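Local coordinates for pesticidal crystal protein Cry4Aa (PDB 2C9K) that kills mosquito larvae by binding to the epithelial cells of the midgut and promoting their colloid-osmotic lysis, at residues 72-77 / 115-120; 45-50 / 140-145; 64-69 / 124-129; 106-111 / 178-183. All blocks are in the same frame, centred on the assembly; numbering follows the deposited sequence.

Interaction 1: residues 72-77 / 115-120; sequences KILNRS and QNVIPE
The guanidinium of R76 has E120 at its edge, with OE1 close to the guanidinium plane, and the CA of I73 over one face, nearer its border than its middle. The carboxylate of E120 is turned 48° from that plane. This contact lies in the helical bundle that forms the N-terminal domain of three-domain delta endotoxins. It joins the last turn of helix 64-74, and the turn after it, to helix 103-123. R76 NH1 and E120 OE1 make the main bond of a salt bridge, 2.9 Å long with an N-H...O angle of 140°. OE1 is met on its syn side. NH1 also makes a weak bond to E120 OE2 at 3.0 Å. NH2 makes another weak one to the same OE2 at 3.3 Å. NH1 is thus shared between both carboxylate oxygens, and OE2 is shared between two nitrogens. The two charged side chains cross at about a right angle. In E120, CG lies anti to the backbone N (chi1 -162°), which puts it 4.0 Å from CD1 of I73. The apolar half of the contact is buried and centres on V117. Its CG2 packs on CG2 of I73, the two side chains lying alongside and running opposite ways. L74 comes across V117, with CD1 of L74 3.6 Å from CG2 of V117. L74 also touches S142 of helix 140-164. I73 serves both halves: besides packing on V117, its CD1 approaches E120 OE2 to 3.3 Å.

Interaction 2: residues 45-50 / 140-145; sequences NTWSDF and LSSYAQ
W47 and F50 face S141, S142 and Q145 across two helices whose local axes come within 9.1 Å and run at 139°, nearer to antiparallel than to parallel. The backbones are nearest at W47 and S142, with their CA atoms 5.7 Å apart. The side chain of S142 lies beside the indole, its OG 3.5 Å from W47 CE3. In S141, OG stands between the backbone N and the carbonyl carbon (chi1 74°). This brings it to the root of the phenylalanine, 3.2 Å from F50 CB. Q145 touches both aromatic side chains. Its CG lies in plane at the edge of both rings, 3.9 Å from W47 CZ3 and 4.0 Å from F50 CE1. Q145 CB adds a contact with W47 CH2 at 3.7 Å. The chain of Q145 is bent at chi2, and its amide is turned only 19° from the indole plane. On the other helix, T46 CG2 covers part of one face of each ring. Helix 5-16 adds Y6, whose ring meets that of F50, and helix 64-74 adds L74, which touches W47. All five touching residues are buried, as expected in the interior of the helical bundle of the N-terminal domain. The helices meet through two serines and Q145 on one side and two aromatic side chains on the other. The serine oxygens meet ring and CB carbons, and Q145 uses its CB and CG. The contact between these segments is therefore non-polar in kind, although three of its five residues are polar.

Interaction 3: residues 64-69 / 124-129; sequences STYISN and SCPPNP
S124, where the chain leaves helix 103-123, meets both N69 and Y66 of helix 64-74. Its CB lies 3.7 Å from N69 OD1, while its hydroxyl is hydrogen-bonded to E120 O one turn earlier. The carbonyl O of S124 sits at the edge of the Y66 ring, 3.6 Å from CD1. This is an interhelical loop at the surface of the helical bundle of the N-terminal domain. It leads to helix 129-137. C125 follows. Its CB is directed away from helix 64-74, and its SG forms a disulfide with C132, which ties the loop to helix 129-137. Only the backbone of C125 comes near the ring, with its C atom 3.7 Å from Y66 CE1. P126 makes the main contact. Its CG lies over one face of the Y66 ring in a CH-pi interaction, 3.5 Å from the centroid and 21° off the normal. It is displaced toward the CZ side. In Y66, chi1 of -75° sets CG anti to the carbonyl carbon. The ring beyond it reaches the loop. Y135 of helix 129-137 touches both Y66 and P126. P127 meets the far end of the tyrosine, with its CD 3.6 Å from Y66 OH.

Interaction 4: residues 106-111 / 178-183; sequences QIQLVH and TAIDYY
H111 N donates to I107 O at 2.9 Å, a helical bond between two residues that both touch Y182. H111 and Y182 form an edge-to-face (T-shaped) aromatic pair. The edge of the tyrosine is turned to a face of the imidazole, with centroids 5.8 Å apart and planes at 88°. I107 comes in at the phenol end of Y182, with its CG2 3.8 Å from CZ. Q108 CG lies 3.6 Å from Y182 OH, the glutamine chain passing across the tyrosine. The contact thus packs helix 103-123 of the N-terminal helical bundle against the loop that leads into helix 183-208. L154 of helix 140-164 touches both H111 and Y182, and the ring of H150 on that helix also meets H111. Within the loop, I180 CG2 lies over one face of the Y182 ring, 3.5 Å above its plane and closer to the border than to the centre. D181 OD1 accepts a weak capping bond from Y183 N at the start of the helix. I180 CD1 also meets the extended side chain of Q108, 3.3 Å from OE1.

How the interactions relate
All four interactions lie in the helical N-terminal domain, the part that in this toxin family is associated with pore formation. Interactions 1 and 3 share helix 64-74, with centres about 14 Å apart. Interactions 1 and 4 share helix 103-123, with centres about 18 Å apart. Interaction 2 is the deepest and touches interaction 1, about 12 Å away between centres. Along the chain the first segments run 45-50, 64-69, 72-77 and 106-111. Their partners run 140-145, 124-129, 115-120 and 178-183. The first three pairs are therefore concentric, and interaction 4 crosses them. Together they join helices and loops that lie well apart in the sequence, from the interior of the bundle to its surface.

Interaction 1: residues 72-77 / 115-120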
loop_
_atom_site.group_PDB
_atom_site.type_symbol
_atom_site.label_atom_id
_atom_site.label_comp_id
_atom_site.label_asym_id
_atom_site.label_seq_id
_atom_site.Cartn_x
_atom_site.Cartn_y
_atom_site.Cartn_z
ATOM N N LYS A 72 8.114 -25.475 -8.299
ATOM C CA LYS A 72 8.252 -26.226 -9.536
ATOM C C LYS A 72 7.102 -25.907 -10.487
ATOM O O LYS A 72 7.288 -25.822 -11.698
ATOM C CB LYS A 72 8.245 -27.715 -9.188
ATOM C CG LYS A 72 8.556 -28.687 -10.307
ATOM C CD LYS A 72 8.436 -30.121 -9.780
ATOM C CE LYS A 72 9.289 -30.334 -8.511
ATOM N NZ LYS A 72 9.135 -31.685 -7.888
ATOM N N ILE A 73 5.915 -25.727 -9.918
ATOM C CA ILE A 73 4.703 -25.442 -10.680
ATOM C C ILE A 73 4.613 -24.026 -11.240
ATOM O O ILE A 73 4.260 -23.837 -12.400
ATOM C CB ILE A 73 3.439 -25.686 -9.817
ATOM C CG1 ILE A 73 3.382 -27.151 -9.371
ATOM C CG2 ILE A 73 2.187 -25.319 -10.606
ATOM C CD1 ILE A 73 2.159 -27.491 -8.527
ATOM N N LEU A 74 4.911 -23.034 -10.408
ATOM C CA LEU A 74 4.841 -21.641 -10.830
ATOM C C LEU A 74 6.030 -21.212 -11.680
ATOM O O LEU A 74 6.013 -20.140 -12.282
ATOM C CB LEU A 74 4.709 -20.735 -9.602
ATOM C CG LEU A 74 3.302 -20.292 -9.175
ATOM C CD1 LEU A 74 2.230 -21.172 -9.782
ATOM C CD2 LEU A 74 3.218 -20.320 -7.668
ATOM N N ASN A 75 7.060 -22.049 -11.728
ATOM C CA ASN A 75 8.243 -21.748 -12.529
ATOM C C ASN A 75 8.026 -22.175 -13.980
ATOM O O ASN A 75 8.956 -22.178 -14.786
ATOM C CB ASN A 75 9.477 -22.436 -11.942
ATOM C CG ASN A 75 10.317 -21.495 -11.086
ATOM O OD1 ASN A 75 9.813 -20.497 -10.566
ATOM N ND2 ASN A 75 11.603 -21.813 -10.929
ATOM N N ARG A 76 6.785 -22.531 -14.305
ATOM C CA ARG A 76 6.431 -22.932 -15.657
ATOM C C ARG A 76 6.038 -21.683 -16.418
ATOM O O ARG A 76 6.219 -21.600 -17.632
ATOM C CB ARG A 76 5.243 -23.886 -15.653
ATOM C CG ARG A 76 5.513 -25.243 -15.048
ATOM C CD ARG A 76 4.211 -25.998 -14.938
ATOM N NE ARG A 76 4.356 -27.285 -14.276
ATOM C CZ ARG A 76 3.333 -27.971 -13.781
ATOM N NH1 ARG A 76 2.102 -27.479 -13.879
ATOM N NH2 ARG A 76 3.535 -29.145 -13.194
ATOM N N SER A 77 5.486 -20.715 -15.696
ATOM C CA SER A 77 5.057 -19.468 -16.306
ATOM C C SER A 77 6.213 -18.814 -17.050
ATOM O O SER A 77 5.997 -18.052 -17.988
ATOM C CB SER A 77 4.521 -18.505 -15.238
ATOM O OG SER A 77 3.333 -18.991 -14.636
ATOM N N GLN A 115 -5.167 -20.766 -16.275
ATOM C CA GLN A 115 -6.441 -21.317 -15.817
ATOM C C GLN A 115 -6.126 -22.619 -15.092
ATOM O O GLN A 115 -6.890 -23.069 -14.241
ATOM C CB GLN A 115 -7.369 -21.645 -16.985
ATOM C CG GLN A 115 -7.779 -20.478 -17.849
ATOM C CD GLN A 115 -8.606 -20.927 -19.041
ATOM O OE1 GLN A 115 -8.180 -21.783 -19.822
ATOM N NE2 GLN A 115 -9.795 -20.353 -19.187
ATOM N N ASN A 116 -4.987 -23.216 -15.439
ATOM C CA ASN A 116 -4.573 -24.482 -14.849
ATOM C C ASN A 116 -3.523 -24.406 -13.733
ATOM O O ASN A 116 -3.655 -25.091 -12.716
ATOM C CB ASN A 116 -4.062 -25.423 -15.955
ATOM C CG ASN A 116 -5.157 -25.839 -16.929
ATOM O OD1 ASN A 116 -6.133 -26.490 -16.549
ATOM N ND2 ASN A 116 -4.999 -25.460 -18.193
ATOM N N VAL A 117 -2.486 -23.588 -13.914
ATOM C CA VAL A 117 -1.418 -23.492 -12.916
ATOM C C VAL A 117 -1.830 -22.889 -11.577
ATOM O O VAL A 117 -1.283 -23.255 -10.531
ATOM C CB VAL A 117 -0.198 -22.696 -13.453
ATOM C CG1 VAL A 117 -0.459 -21.198 -13.385
ATOM C CG2 VAL A 117 1.038 -23.059 -12.655
ATOM N N ILE A 118 -2.781 -21.961 -11.597
ATOM C CA ILE A 118 -3.223 -21.356 -10.349
ATOM C C ILE A 118 -4.091 -22.330 -9.548
ATOM O O ILE A 118 -3.889 -22.492 -8.344
ATOM C CB ILE A 118 -3.952 -20.022 -10.605
ATOM C CG1 ILE A 118 -2.915 -18.943 -10.935
ATOM C CG2 ILE A 118 -4.772 -19.627 -9.394
ATOM C CD1 ILE A 118 -3.501 -17.606 -11.298
ATOM N N PRO A 119 -5.065 -22.993 -10.197
ATOM C CA PRO A 119 -5.866 -23.926 -9.401
ATOM C C PRO A 119 -4.968 -25.069 -8.929
ATOM O O PRO A 119 -5.122 -25.582 -7.820
ATOM C CB PRO A 119 -6.936 -24.383 -10.381
ATOM C CG PRO A 119 -7.132 -23.174 -11.236
ATOM C CD PRO A 119 -5.702 -22.747 -11.501
ATOM N N GLU A 120 -4.018 -25.453 -9.775
ATOM C CA GLU A 120 -3.081 -26.522 -9.431
ATOM C C GLU A 120 -2.409 -26.127 -8.118
ATOM O O GLU A 120 -2.453 -26.863 -7.129
ATOM C CB GLU A 120 -2.022 -26.668 -10.525
ATOM C CG GLU A 120 -1.265 -27.987 -10.508
ATOM C CD GLU A 120 -0.249 -28.093 -11.645
ATOM O OE1 GLU A 120 -0.572 -27.662 -12.783
ATOM O OE2 GLU A 120 0.864 -28.615 -11.402
#

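Interaction 2: residues 45-50 / 140-145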
loop_
_atom_site.group_PDB
_atom_site.type_symbol
_atom_site.label_atom_id
_atom_site.label_comp_id
_atom_site.label_asym_id
_atom_site.label_seq_id
_atom_site.Cartn_x
_atom_site.Cartn_y
_atom_site.Cartn_z
ATOM N N ASN A 45 14.391 -19.810 -7.525
ATOM C CA ASN A 45 13.923 -20.133 -6.181
ATOM C C ASN A 45 13.112 -18.977 -5.609
ATOM O O ASN A 45 12.987 -18.835 -4.393
ATOM C CB ASN A 45 15.104 -20.435 -5.266
ATOM C CG ASN A 45 15.940 -21.587 -5.768
ATOM O OD1 ASN A 45 15.434 -22.688 -5.991
ATOM N ND2 ASN A 45 17.231 -21.341 -5.951
ATOM N N THR A 46 12.561 -18.161 -6.502
ATOM C CA THR A 46 11.766 -17.010 -6.107
ATOM C C THR A 46 10.569 -17.416 -5.244
ATOM O O THR A 46 10.370 -16.865 -4.158
ATOM C CB THR A 46 11.273 -16.229 -7.353
ATOM O OG1 THR A 46 12.402 -15.802 -8.125
ATOM C CG2 THR A 46 10.481 -14.996 -6.940
ATOM N N TRP A 47 9.787 -18.383 -5.720
ATOM C CA TRP A 47 8.615 -18.858 -4.988
ATOM C C TRP A 47 8.999 -19.526 -3.666
ATOM O O TRP A 47 8.271 -19.431 -2.678
ATOM C CB TRP A 47 7.818 -19.829 -5.860
ATOM C CG TRP A 47 7.632 -19.315 -7.246
ATOM C CD1 TRP A 47 7.886 -19.984 -8.399
ATOM C CD2 TRP A 47 7.227 -17.996 -7.627
ATOM N NE1 TRP A 47 7.675 -19.166 -9.481
ATOM C CE2 TRP A 47 7.268 -17.939 -9.036
ATOM C CE3 TRP A 47 6.834 -16.853 -6.915
ATOM C CZ2 TRP A 47 6.932 -16.785 -9.753
ATOM C CZ3 TRP A 47 6.498 -15.700 -7.629
ATOM C CH2 TRP A 47 6.551 -15.679 -9.034
ATOM N N SER A 48 10.139 -20.209 -3.643
ATOM C CA SER A 48 10.595 -20.845 -2.413
ATOM C C SER A 48 10.872 -19.734 -1.417
ATOM O O SER A 48 10.388 -19.771 -0.288
ATOM C CB SER A 48 11.873 -21.642 -2.649
ATOM O OG SER A 48 11.621 -22.755 -3.478
ATOM N N ASP A 49 11.647 -18.740 -1.843
ATOM C CA ASP A 49 11.967 -17.616 -0.979
ATOM C C ASP A 49 10.691 -16.953 -0.478
ATOM O O ASP A 49 10.582 -16.617 0.703
ATOM C CB ASP A 49 12.819 -16.595 -1.720
ATOM C CG ASP A 49 14.164 -17.150 -2.118
ATOM O OD1 ASP A 49 14.686 -18.019 -1.387
ATOM O OD2 ASP A 49 14.709 -16.711 -3.153
ATOM N N PHE A 50 9.724 -16.767 -1.370
ATOM C CA PHE A 50 8.467 -16.147 -0.974
ATOM C C PHE A 50 7.765 -17.004 0.074
ATOM O O PHE A 50 7.291 -16.494 1.084
ATOM C CB PHE A 50 7.540 -15.949 -2.186
ATOM C CG PHE A 50 7.937 -14.806 -3.093
ATOM C CD1 PHE A 50 7.063 -14.363 -4.081
ATOM C CD2 PHE A 50 9.186 -14.194 -2.979
ATOM C CE1 PHE A 50 7.421 -13.332 -4.944
ATOM C CE2 PHE A 50 9.561 -13.160 -3.836
ATOM C CZ PHE A 50 8.676 -12.728 -4.823
ATOM N N LEU A 140 0.276 -17.646 -0.841
ATOM C CA LEU A 140 -0.446 -16.466 -1.301
ATOM C C LEU A 140 0.413 -15.453 -2.041
ATOM O O LEU A 140 0.011 -14.952 -3.085
ATOM C CB LEU A 140 -1.141 -15.767 -0.128
ATOM C CG LEU A 140 -1.923 -14.495 -0.497
ATOM C CD1 LEU A 140 -3.049 -14.841 -1.459
ATOM C CD2 LEU A 140 -2.483 -13.843 0.748
ATOM N N SER A 141 1.593 -15.140 -1.518
ATOM C CA SER A 141 2.430 -14.158 -2.195
ATOM C C SER A 141 2.818 -14.613 -3.606
ATOM O O SER A 141 2.872 -13.802 -4.526
ATOM C CB SER A 141 3.676 -13.824 -1.356
ATOM O OG SER A 141 4.630 -14.863 -1.363
ATOM N N SER A 142 3.083 -15.902 -3.786
ATOM C CA SER A 142 3.426 -16.424 -5.109
ATOM C C SER A 142 2.145 -16.426 -5.951
ATOM O O SER A 142 2.158 -16.152 -7.155
ATOM C CB SER A 142 3.971 -17.849 -4.985
ATOM O OG SER A 142 5.078 -17.886 -4.099
ATOM N N TYR A 143 1.033 -16.744 -5.302
ATOM C CA TYR A 143 -0.251 -16.758 -5.968
ATOM C C TYR A 143 -0.457 -15.405 -6.633
ATOM O O TYR A 143 -0.832 -15.323 -7.804
ATOM C CB TYR A 143 -1.363 -16.982 -4.949
ATOM C CG TYR A 143 -2.751 -16.964 -5.547
ATOM C CD1 TYR A 143 -3.296 -18.107 -6.127
ATOM C CD2 TYR A 143 -3.510 -15.800 -5.553
ATOM C CE1 TYR A 143 -4.561 -18.093 -6.691
ATOM C CE2 TYR A 143 -4.778 -15.775 -6.125
ATOM C CZ TYR A 143 -5.299 -16.928 -6.689
ATOM O OH TYR A 143 -6.565 -16.916 -7.239
ATOM N N ALA A 144 -0.206 -14.345 -5.871
ATOM C CA ALA A 144 -0.381 -12.981 -6.350
ATOM C C ALA A 144 0.389 -12.696 -7.626
ATOM O O ALA A 144 -0.199 -12.245 -8.604
ATOM C CB ALA A 144 0.006 -11.981 -5.259
ATOM N N GLN A 145 1.693 -12.947 -7.629
ATOM C CA GLN A 145 2.481 -12.702 -8.830
ATOM C C GLN A 145 1.870 -13.419 -10.030
ATOM O O GLN A 145 1.784 -12.856 -11.121
ATOM C CB GLN A 145 3.922 -13.158 -8.626
ATOM C CG GLN A 145 4.728 -12.269 -7.694
ATOM C CD GLN A 145 4.771 -10.825 -8.162
ATOM O OE1 GLN A 145 4.833 -10.556 -9.359
ATOM N NE2 GLN A 145 4.749 -9.890 -7.217
#

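Interaction 3: residues 64-69 / 124-129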
loop_
_atom_site.group_PDB
_atom_site.type_symbol
_atom_site.label_atom_id
_atom_site.label_comp_id
_atom_site.label_asym_id
_atom_site.label_seq_id
_atom_site.Cartn_x
_atom_site.Cartn_y
_atom_site.Cartn_z
ATOM N N SER A 64 8.612 -29.743 3.425
ATOM C CA SER A 64 9.221 -28.900 2.414
ATOM C C SER A 64 8.942 -29.365 0.984
ATOM O O SER A 64 9.257 -28.659 0.024
ATOM C CB SER A 64 10.731 -28.815 2.662
ATOM O OG SER A 64 11.249 -30.058 3.101
ATOM N N THR A 65 8.352 -30.547 0.836
ATOM C CA THR A 65 8.033 -31.066 -0.493
ATOM C C THR A 65 6.908 -30.230 -1.098
ATOM O O THR A 65 6.788 -30.118 -2.316
ATOM C CB THR A 65 7.590 -32.545 -0.438
ATOM O OG1 THR A 65 6.459 -32.678 0.430
ATOM C CG2 THR A 65 8.711 -33.412 0.078
ATOM N N TYR A 66 6.085 -29.643 -0.234
ATOM C CA TYR A 66 4.978 -28.802 -0.677
ATOM C C TYR A 66 5.504 -27.477 -1.219
ATOM O O TYR A 66 4.942 -26.906 -2.155
ATOM C CB TYR A 66 4.028 -28.517 0.487
ATOM C CG TYR A 66 3.137 -29.673 0.868
ATOM C CD1 TYR A 66 2.053 -30.036 0.072
ATOM C CD2 TYR A 66 3.368 -30.394 2.042
ATOM C CE1 TYR A 66 1.219 -31.088 0.437
ATOM C CE2 TYR A 66 2.542 -31.445 2.415
ATOM C CZ TYR A 66 1.471 -31.786 1.612
ATOM O OH TYR A 66 0.658 -32.824 1.990
ATOM N N ILE A 67 6.588 -27.001 -0.618
ATOM C CA ILE A 67 7.202 -25.749 -1.017
ATOM C C ILE A 67 7.892 -25.874 -2.368
ATOM O O ILE A 67 7.684 -25.052 -3.258
ATOM C CB ILE A 67 8.217 -25.293 0.043
ATOM C CG1 ILE A 67 7.493 -25.108 1.377
ATOM C CG2 ILE A 67 8.886 -23.999 -0.385
ATOM C CD1 ILE A 67 8.388 -24.682 2.510
ATOM N N SER A 68 8.711 -26.906 -2.521
ATOM C CA SER A 68 9.422 -27.126 -3.778
ATOM C C SER A 68 8.451 -27.493 -4.897
ATOM O O SER A 68 8.719 -27.237 -6.070
ATOM C CB SER A 68 10.465 -28.234 -3.625
ATOM O OG SER A 68 9.857 -29.454 -3.238
ATOM N N ASN A 69 7.325 -28.098 -4.541
ATOM C CA ASN A 69 6.355 -28.455 -5.560
ATOM C C ASN A 69 5.757 -27.174 -6.096
ATOM O O ASN A 69 5.608 -27.006 -7.306
ATOM C CB ASN A 69 5.242 -29.331 -4.993
ATOM C CG ASN A 69 4.160 -29.607 -6.015
ATOM O OD1 ASN A 69 3.069 -29.035 -5.957
ATOM N ND2 ASN A 69 4.464 -30.470 -6.976
ATOM N N SER A 124 -2.887 -28.253 -4.585
ATOM C CA SER A 124 -1.793 -29.155 -4.239
ATOM C C SER A 124 -1.402 -28.937 -2.777
ATOM O O SER A 124 -0.228 -28.746 -2.456
ATOM C CB SER A 124 -0.588 -28.907 -5.151
ATOM O OG SER A 124 -0.901 -29.236 -6.492
ATOM N N CYS A 125 -2.397 -28.977 -1.895
ATOM C CA CYS A 125 -2.170 -28.756 -0.472
ATOM C C CYS A 125 -2.289 -30.024 0.371
ATOM O O CYS A 125 -2.775 -31.052 -0.095
ATOM C CB CYS A 125 -3.162 -27.711 0.044
ATOM S SG CYS A 125 -4.891 -28.276 0.104
ATOM N N PRO A 126 -1.824 -29.968 1.629
ATOM C CA PRO A 126 -1.902 -31.127 2.517
ATOM C C PRO A 126 -3.359 -31.566 2.689
ATOM O O PRO A 126 -4.273 -30.743 2.612
ATOM C CB PRO A 126 -1.295 -30.600 3.811
ATOM C CG PRO A 126 -0.274 -29.647 3.319
ATOM C CD PRO A 126 -1.026 -28.897 2.248
ATOM N N PRO A 127 -3.592 -32.872 2.921
ATOM C CA PRO A 127 -4.948 -33.401 3.097
ATOM C C PRO A 127 -5.755 -32.634 4.136
ATOM O O PRO A 127 -6.798 -32.059 3.821
ATOM C CB PRO A 127 -4.694 -34.848 3.506
ATOM C CG PRO A 127 -3.432 -35.182 2.763
ATOM C CD PRO A 127 -2.595 -33.952 3.026
ATOM N N ASN A 128 -5.255 -32.633 5.369
ATOM C CA ASN A 128 -5.884 -31.952 6.505
ATOM C C ASN A 128 -6.420 -30.560 6.122
ATOM O O ASN A 128 -5.672 -29.704 5.645
ATOM C CB ASN A 128 -4.855 -31.845 7.644
ATOM C CG ASN A 128 -5.472 -31.442 8.979
ATOM O OD1 ASN A 128 -4.792 -31.455 10.010
ATOM N ND2 ASN A 128 -6.750 -31.076 8.967
ATOM N N PRO A 129 -7.728 -30.320 6.329
ATOM C CA PRO A 129 -8.387 -29.048 6.013
ATOM C C PRO A 129 -7.593 -27.794 6.372
ATOM O O PRO A 129 -7.062 -27.113 5.497
ATOM C CB PRO A 129 -9.694 -29.141 6.789
ATOM C CG PRO A 129 -10.026 -30.581 6.671
ATOM C CD PRO A 129 -8.692 -31.263 6.928
#

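Interaction 4: residues 106-111 / 178-183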
loop_
_atom_site.group_PDB
_atom_site.type_symbol
_atom_site.label_atom_id
_atom_site.label_comp_id
_atom_site.label_asym_id
_atom_site.label_seq_id
_atom_site.Cartn_x
_atom_site.Cartn_y
_atom_site.Cartn_z
ATOM N N GLN A 106 -1.054 -17.192 -29.299
ATOM C CA GLN A 106 -0.109 -17.155 -28.182
ATOM C C GLN A 106 -0.826 -16.675 -26.918
ATOM O O GLN A 106 -0.553 -17.152 -25.817
ATOM C CB GLN A 106 1.047 -16.215 -28.520
ATOM C CG GLN A 106 2.281 -16.396 -27.668
ATOM C CD GLN A 106 2.857 -17.793 -27.758
ATOM O OE1 GLN A 106 2.902 -18.390 -28.829
ATOM N NE2 GLN A 106 3.315 -18.317 -26.631
ATOM N N ILE A 107 -1.742 -15.725 -27.084
ATOM C CA ILE A 107 -2.515 -15.218 -25.961
ATOM C C ILE A 107 -3.338 -16.383 -25.403
ATOM O O ILE A 107 -3.504 -16.520 -24.191
ATOM C CB ILE A 107 -3.464 -14.074 -26.408
ATOM C CG1 ILE A 107 -2.651 -12.817 -26.719
ATOM C CG2 ILE A 107 -4.501 -13.794 -25.333
ATOM C CD1 ILE A 107 -3.487 -11.636 -27.180
ATOM N N GLN A 108 -3.838 -17.227 -26.300
ATOM C CA GLN A 108 -4.639 -18.384 -25.914
ATOM C C GLN A 108 -3.881 -19.347 -25.005
ATOM O O GLN A 108 -4.462 -19.932 -24.091
ATOM C CB GLN A 108 -5.110 -19.142 -27.156
ATOM C CG GLN A 108 -6.079 -18.377 -28.035
ATOM C CD GLN A 108 -6.635 -19.232 -29.162
ATOM O OE1 GLN A 108 -7.433 -18.763 -29.978
ATOM N NE2 GLN A 108 -6.216 -20.495 -29.211
ATOM N N LEU A 109 -2.590 -19.526 -25.267
ATOM C CA LEU A 109 -1.774 -20.422 -24.454
ATOM C C LEU A 109 -1.510 -19.836 -23.071
ATOM O O LEU A 109 -1.605 -20.539 -22.064
ATOM C CB LEU A 109 -0.444 -20.724 -25.148
ATOM C CG LEU A 109 -0.506 -21.615 -26.390
ATOM C CD1 LEU A 109 0.905 -21.870 -26.898
ATOM C CD2 LEU A 109 -1.196 -22.928 -26.049
ATOM N N VAL A 110 -1.172 -18.551 -23.022
ATOM C CA VAL A 110 -0.920 -17.903 -21.746
ATOM C C VAL A 110 -2.196 -17.913 -20.918
ATOM O O VAL A 110 -2.137 -18.034 -19.703
ATOM C CB VAL A 110 -0.439 -16.441 -21.916
ATOM C CG1 VAL A 110 -0.340 -15.764 -20.557
ATOM C CG2 VAL A 110 0.922 -16.417 -22.594
ATOM N N HIS A 111 -3.353 -17.791 -21.558
ATOM C CA HIS A 111 -4.596 -17.807 -20.800
ATOM C C HIS A 111 -4.914 -19.222 -20.329
ATOM O O HIS A 111 -5.572 -19.413 -19.310
ATOM C CB HIS A 111 -5.758 -17.268 -21.632
ATOM C CG HIS A 111 -7.078 -17.324 -20.925
ATOM N ND1 HIS A 111 -7.277 -16.771 -19.678
ATOM C CD2 HIS A 111 -8.260 -17.882 -21.281
ATOM C CE1 HIS A 111 -8.525 -16.990 -19.296
ATOM N NE2 HIS A 111 -9.142 -17.662 -20.250
ATOM N N THR A 178 -9.537 -16.983 -34.121
ATOM C CA THR A 178 -10.842 -16.513 -33.667
ATOM C C THR A 178 -10.712 -15.206 -32.881
ATOM O O THR A 178 -9.968 -15.133 -31.898
ATOM C CB THR A 178 -11.509 -17.585 -32.802
ATOM N N ALA A 179 -11.438 -14.179 -33.323
ATOM C CA ALA A 179 -11.416 -12.871 -32.667
ATOM C C ALA A 179 -12.081 -12.964 -31.298
ATOM O O ALA A 179 -13.140 -12.376 -31.066
ATOM C CB ALA A 179 -12.140 -11.840 -33.528
ATOM N N ILE A 180 -11.447 -13.707 -30.397
ATOM C CA ILE A 180 -11.965 -13.904 -29.050
ATOM C C ILE A 180 -12.101 -12.593 -28.273
ATOM O O ILE A 180 -11.350 -11.638 -28.489
ATOM C CB ILE A 180 -11.058 -14.870 -28.261
ATOM C CG1 ILE A 180 -10.889 -16.170 -29.050
ATOM C CG2 ILE A 180 -11.662 -15.161 -26.898
ATOM C CD1 ILE A 180 -9.872 -17.122 -28.467
ATOM N N ASP A 181 -13.083 -12.559 -27.376
ATOM C CA ASP A 181 -13.340 -11.391 -26.540
ATOM C C ASP A 181 -13.099 -11.747 -25.073
ATOM O O ASP A 181 -13.935 -12.391 -24.435
ATOM C CB ASP A 181 -14.779 -10.920 -26.736
ATOM C CG ASP A 181 -15.189 -9.873 -25.727
ATOM O OD1 ASP A 181 -14.409 -8.921 -25.505
ATOM O OD2 ASP A 181 -16.296 -10.002 -25.166
ATOM N N TYR A 182 -11.953 -11.323 -24.544
ATOM C CA TYR A 182 -11.599 -11.623 -23.162
ATOM C C TYR A 182 -12.086 -10.617 -22.126
ATOM O O TYR A 182 -11.780 -10.765 -20.948
ATOM C CB TYR A 182 -10.083 -11.749 -23.018
ATOM C CG TYR A 182 -9.445 -12.787 -23.904
ATOM C CD1 TYR A 182 -9.283 -12.558 -25.267
ATOM C CD2 TYR A 182 -8.982 -13.990 -23.376
ATOM C CE1 TYR A 182 -8.670 -13.501 -26.087
ATOM C CE2 TYR A 182 -8.369 -14.942 -24.187
ATOM C CZ TYR A 182 -8.214 -14.688 -25.542
ATOM O OH TYR A 182 -7.596 -15.612 -26.354
ATOM N N TYR A 183 -12.839 -9.602 -22.537
ATOM C CA TYR A 183 -13.290 -8.608 -21.566
ATOM C C TYR A 183 -14.219 -9.133 -20.474
ATOM O O TYR A 183 -14.138 -8.693 -19.333
ATOM C CB TYR A 183 -13.945 -7.407 -22.253
ATOM C CG TYR A 183 -14.171 -6.273 -21.281
ATOM C CD1 TYR A 183 -13.131 -5.819 -20.471
ATOM C CD2 TYR A 183 -15.427 -5.683 -21.133
ATOM C CE1 TYR A 183 -13.332 -4.814 -19.535
ATOM C CE2 TYR A 183 -15.636 -4.674 -20.199
ATOM C CZ TYR A 183 -14.583 -4.250 -19.405
ATOM O OH TYR A 183 -14.771 -3.271 -18.472
#